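Local coordinates for protein serine-threonine phosphatase 2C (Toxoplasma gondii, PDB 2I44) that probably removes phosphate groups from serine and threonine residues of target proteins as a metal-dependent phosphatase of the PP2C family, and binds calcium ions, at residues P44-G49 with P83-V88; C53-V58 with L74-L79. All blocks are in the same frame, centred on the assembly; numbering follows the deposited sequence.

Interaction 1 (P44-G49 with P83-V88); sequences PQLVPG and PAWQEV
W85 reaches from the first turn of helix 83-92 to the loop 44-49 and meets L46 and V47 there. Its indole has CG anti to the backbone N (chi1 -176°), which carries the six-membered ring out to the loop. Carbons CZ2 and CH2 of that ring do the touching, at an oblique approach. W85 CH2 lies 3.6 Å from L46 CD2, and W85 CZ2 lies 3.5 Å from V47 CG2. L46 CG also sits 3.9 Å from CZ2 of W85. The two aliphatic side chains thus share neighbouring carbons of one ring. The loop joins strands 38-43 and 53-62, antiparallel neighbours in one of the two large sheets of the PP2C fold. The helix belongs to the layer that packs on that sheet. V88, one turn on from W85, lays CG1 over one face of the indole, 4.0 Å above its plane and offset toward the rim. No hydrogen bond or charge crosses between loop and helix. All three touching residues are buried. V144 of strand 137-146 touches both L46 and W85, and L109 of helix 98-130 packs on W85. The OG of S82 accepts a hydrogen bond from the backbone N of W85.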
# COMPACT_ATOMS: atom_id res chain seq x y z
N PRO A 44 -9.78 11.65 4.57
CA PRO A 44 -9.47 13.08 4.40
C PRO A 44 -9.13 13.87 5.67
O PRO A 44 -8.25 14.73 5.65
CB PRO A 44 -10.71 13.62 3.69
CG PRO A 44 -11.80 12.74 4.20
CD PRO A 44 -11.17 11.37 4.16
N GLN A 45 -9.82 13.59 6.77
CA GLN A 45 -9.53 14.27 8.03
C GLN A 45 -9.29 13.19 9.09
O GLN A 45 -10.22 12.69 9.72
CB GLN A 45 -10.69 15.17 8.45
CG GLN A 45 -10.55 15.72 9.87
CD GLN A 45 -11.65 16.70 10.25
OE1 GLN A 45 -11.63 17.87 9.85
NE2 GLN A 45 -12.63 16.22 11.01
N LEU A 46 -8.02 12.85 9.28
CA LEU A 46 -7.64 11.81 10.22
C LEU A 46 -7.68 12.24 11.69
O LEU A 46 -7.98 11.44 12.57
CB LEU A 46 -6.24 11.30 9.86
CG LEU A 46 -5.74 10.05 10.57
CD1 LEU A 46 -6.67 8.87 10.28
CD2 LEU A 46 -4.33 9.74 10.11
N VAL A 47 -7.37 13.51 11.95
CA VAL A 47 -7.38 14.03 13.32
C VAL A 47 -8.43 15.11 13.51
O VAL A 47 -8.29 16.22 13.00
CB VAL A 47 -5.99 14.61 13.69
CG1 VAL A 47 -6.00 15.09 15.14
CG2 VAL A 47 -4.91 13.55 13.48
N PRO A 48 -9.51 14.80 14.26
CA PRO A 48 -10.58 15.77 14.50
C PRO A 48 -10.05 17.10 15.02
O PRO A 48 -9.20 17.14 15.92
CB PRO A 48 -11.46 15.06 15.53
CG PRO A 48 -11.32 13.63 15.14
CD PRO A 48 -9.83 13.50 14.89
N GLY A 49 -10.56 18.19 14.44
CA GLY A 49 -10.14 19.52 14.85
C GLY A 49 -8.97 20.05 14.04
O GLY A 49 -8.63 21.23 14.14
N PRO A 83 -1.46 3.44 21.03
CA PRO A 83 -1.03 4.32 22.11
C PRO A 83 -0.03 5.31 21.52
O PRO A 83 0.10 6.44 21.98
CB PRO A 83 -0.38 3.36 23.10
CG PRO A 83 -1.23 2.12 22.94
CD PRO A 83 -1.33 2.02 21.42
N ALA A 84 0.67 4.85 20.48
CA ALA A 84 1.66 5.66 19.79
C ALA A 84 0.95 6.82 19.09
O ALA A 84 1.47 7.93 19.01
CB ALA A 84 2.41 4.81 18.78
N TRP A 85 -0.24 6.55 18.58
CA TRP A 85 -1.01 7.58 17.90
C TRP A 85 -1.64 8.53 18.92
O TRP A 85 -1.82 9.71 18.64
CB TRP A 85 -2.10 6.95 17.02
CG TRP A 85 -2.84 7.98 16.23
CD1 TRP A 85 -4.09 8.47 16.49
CD2 TRP A 85 -2.37 8.68 15.07
NE1 TRP A 85 -4.42 9.44 15.57
CE2 TRP A 85 -3.39 9.59 14.68
CE3 TRP A 85 -1.19 8.64 14.31
CZ2 TRP A 85 -3.27 10.43 13.58
CZ3 TRP A 85 -1.06 9.48 13.21
CH2 TRP A 85 -2.10 10.37 12.86
N GLN A 86 -1.98 8.01 20.09
CA GLN A 86 -2.56 8.84 21.13
C GLN A 86 -1.52 9.89 21.49
O GLN A 86 -1.86 11.05 21.73
CB GLN A 86 -2.89 8.00 22.37
CG GLN A 86 -3.74 6.76 22.06
CD GLN A 86 -4.02 5.91 23.29
OE1 GLN A 86 -3.39 6.08 24.34
NE2 GLN A 86 -4.96 4.99 23.16
N GLU A 87 -0.25 9.49 21.50
CA GLU A 87 0.82 10.42 21.80
C GLU A 87 1.00 11.40 20.65
O GLU A 87 1.48 12.51 20.84
CB GLU A 87 2.14 9.68 22.06
CG GLU A 87 2.01 8.51 23.01
CD GLU A 87 3.32 8.15 23.70
OE1 GLU A 87 4.40 8.35 23.10
OE2 GLU A 87 3.25 7.65 24.84
N VAL A 88 0.62 10.98 19.44
CA VAL A 88 0.72 11.89 18.30
C VAL A 88 -0.36 12.95 18.44
O VAL A 88 -0.14 14.13 18.19
CB VAL A 88 0.54 11.16 16.95
CG1 VAL A 88 0.31 12.18 15.83
CG2 VAL A 88 1.76 10.33 16.64

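Interaction 2 (C53-V58 with L74-L79); sequences CAFFGV and LVVPQL
F55 faces helix 66-80 from strand 53-62 and touches V75, V76 and L79. Just before it, A54 ties the strand into its sheet through backbone hydrogen bonding with L145 of strand 137-146.

F55 then points toward the helix. Its CG is anti to the backbone N (chi1 175°), and this sends the ring across to the three helix residues. V75 meets the outer end of the ring, with CG2 3.6 Å from CZ and equally close to CE2 of F55. The two side chains cross at about a right angle. V76 lies alongside and runs the opposite way. Its CG2 is 3.7 Å from CD2 of F55 and makes an off-centre CH-pi contact, 4.2 Å from the ring centroid and 29° off the normal. L79 adds a looser touch, CD2 to CD1 of F55 at 4.1 Å. M116 of helix 98-130 also packs on F55 and L79.

F56 has its side chain among M316 and V318 of strand 313-320, in the other large sheet, and meets F22 edge to face, so F55 and F56 face different layers of the alpha-beta-beta-alpha sandwich of PP2C phosphatases.

The axes of the short strand and helix segments approach to 10.1 Å, at 141° between their directions. No hydrogen bond or salt bridge joins the two segments. Their contact is apolar and buried, and it rests on the fit of one phenyl ring against three aliphatic side chains rather than on directed polar bonds.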
# COMPACT_ATOMS: atom_id res chain seq x y z
N CYS A 53 -4.08 16.49 8.45
CA CYS A 53 -3.84 15.07 8.67
C CYS A 53 -4.75 14.21 7.81
O CYS A 53 -5.96 14.45 7.74
CB CYS A 53 -4.06 14.70 10.14
SG CYS A 53 -2.88 15.41 11.27
N ALA A 54 -4.18 13.21 7.16
CA ALA A 54 -4.97 12.32 6.32
C ALA A 54 -4.29 10.97 6.19
O ALA A 54 -3.09 10.84 6.42
CB ALA A 54 -5.17 12.95 4.95
N PHE A 55 -5.08 9.96 5.82
CA PHE A 55 -4.58 8.60 5.63
C PHE A 55 -4.85 8.17 4.19
O PHE A 55 -5.92 8.45 3.64
CB PHE A 55 -5.29 7.63 6.57
CG PHE A 55 -4.92 6.19 6.34
CD1 PHE A 55 -3.80 5.63 6.96
CD2 PHE A 55 -5.67 5.39 5.49
CE1 PHE A 55 -3.44 4.31 6.74
CE2 PHE A 55 -5.32 4.06 5.25
CZ PHE A 55 -4.20 3.52 5.88
N PHE A 56 -3.88 7.48 3.60
CA PHE A 56 -4.01 7.00 2.23
C PHE A 56 -3.59 5.55 2.17
O PHE A 56 -2.52 5.19 2.66
CB PHE A 56 -3.12 7.83 1.30
CG PHE A 56 -3.44 9.30 1.32
CD1 PHE A 56 -4.50 9.81 0.58
CD2 PHE A 56 -2.69 10.17 2.11
CE1 PHE A 56 -4.82 11.17 0.63
CE2 PHE A 56 -3.00 11.53 2.16
CZ PHE A 56 -4.06 12.03 1.42
N GLY A 57 -4.42 4.71 1.56
CA GLY A 57 -4.08 3.29 1.47
C GLY A 57 -4.67 2.60 0.25
O GLY A 57 -5.81 2.84 -0.13
N VAL A 58 -3.86 1.74 -0.37
CA VAL A 58 -4.28 0.98 -1.53
C VAL A 58 -3.88 -0.46 -1.24
O VAL A 58 -2.80 -0.72 -0.71
CB VAL A 58 -3.58 1.49 -2.81
CG1 VAL A 58 -3.92 0.57 -3.99
CG2 VAL A 58 -4.03 2.91 -3.11
N LEU A 74 -9.87 -1.96 8.49
CA LEU A 74 -9.18 -2.16 9.76
C LEU A 74 -8.03 -1.21 10.03
O LEU A 74 -7.70 -0.93 11.19
CB LEU A 74 -8.66 -3.60 9.85
CG LEU A 74 -9.67 -4.74 9.72
CD1 LEU A 74 -8.93 -6.08 9.80
CD2 LEU A 74 -10.72 -4.64 10.82
N VAL A 75 -7.40 -0.71 8.97
CA VAL A 75 -6.25 0.18 9.13
C VAL A 75 -6.46 1.49 9.88
O VAL A 75 -5.67 1.81 10.77
CB VAL A 75 -5.58 0.49 7.76
CG1 VAL A 75 -4.93 -0.77 7.21
CG2 VAL A 75 -6.61 1.01 6.77
N VAL A 76 -7.49 2.25 9.54
CA VAL A 76 -7.69 3.51 10.24
C VAL A 76 -8.05 3.27 11.72
O VAL A 76 -7.45 3.87 12.61
CB VAL A 76 -8.75 4.39 9.53
CG1 VAL A 76 -9.08 5.61 10.37
CG2 VAL A 76 -8.19 4.86 8.19
N PRO A 77 -9.01 2.36 11.99
CA PRO A 77 -9.35 2.12 13.40
C PRO A 77 -8.14 1.64 14.22
O PRO A 77 -7.91 2.12 15.33
CB PRO A 77 -10.45 1.06 13.30
CG PRO A 77 -11.12 1.42 12.01
CD PRO A 77 -9.94 1.66 11.10
N GLN A 78 -7.38 0.71 13.66
CA GLN A 78 -6.20 0.20 14.37
C GLN A 78 -5.15 1.30 14.54
O GLN A 78 -4.49 1.38 15.58
CB GLN A 78 -5.59 -0.98 13.61
CG GLN A 78 -6.37 -2.29 13.73
CD GLN A 78 -6.40 -2.82 15.16
OE1 GLN A 78 -5.64 -2.38 16.02
NE2 GLN A 78 -7.28 -3.79 15.41
N LEU A 79 -4.99 2.14 13.52
CA LEU A 79 -4.01 3.21 13.58
C LEU A 79 -4.27 4.15 14.75
O LEU A 79 -3.39 4.36 15.59
CB LEU A 79 -4.02 4.02 12.28
CG LEU A 79 -3.19 5.31 12.29
CD1 LEU A 79 -1.71 4.96 12.48
CD2 LEU A 79 -3.39 6.07 10.99

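Both interactions are buried and apolar, and each uses one aromatic ring against aliphatic carbons. In interaction 1 the helix supplies the ring; in interaction 2 the strand does. The centre of interaction 2 lies about 11 Å from the centre of the chain, that of interaction 1 about 20 Å. Interaction 2 joins the sheet to helix 66-80. Interaction 1 joins a loop to the next helix and buries less surface, 116 against 166 Å². L46 and W85 also pack on L79, so both contacts meet helix 66-80. L46 N and C53 O are 3.0 Å apart, a probable hydrogen bond, and V47 CG2 packs on C53 SG. In sequence, interaction 2 falls between the segments of interaction 1.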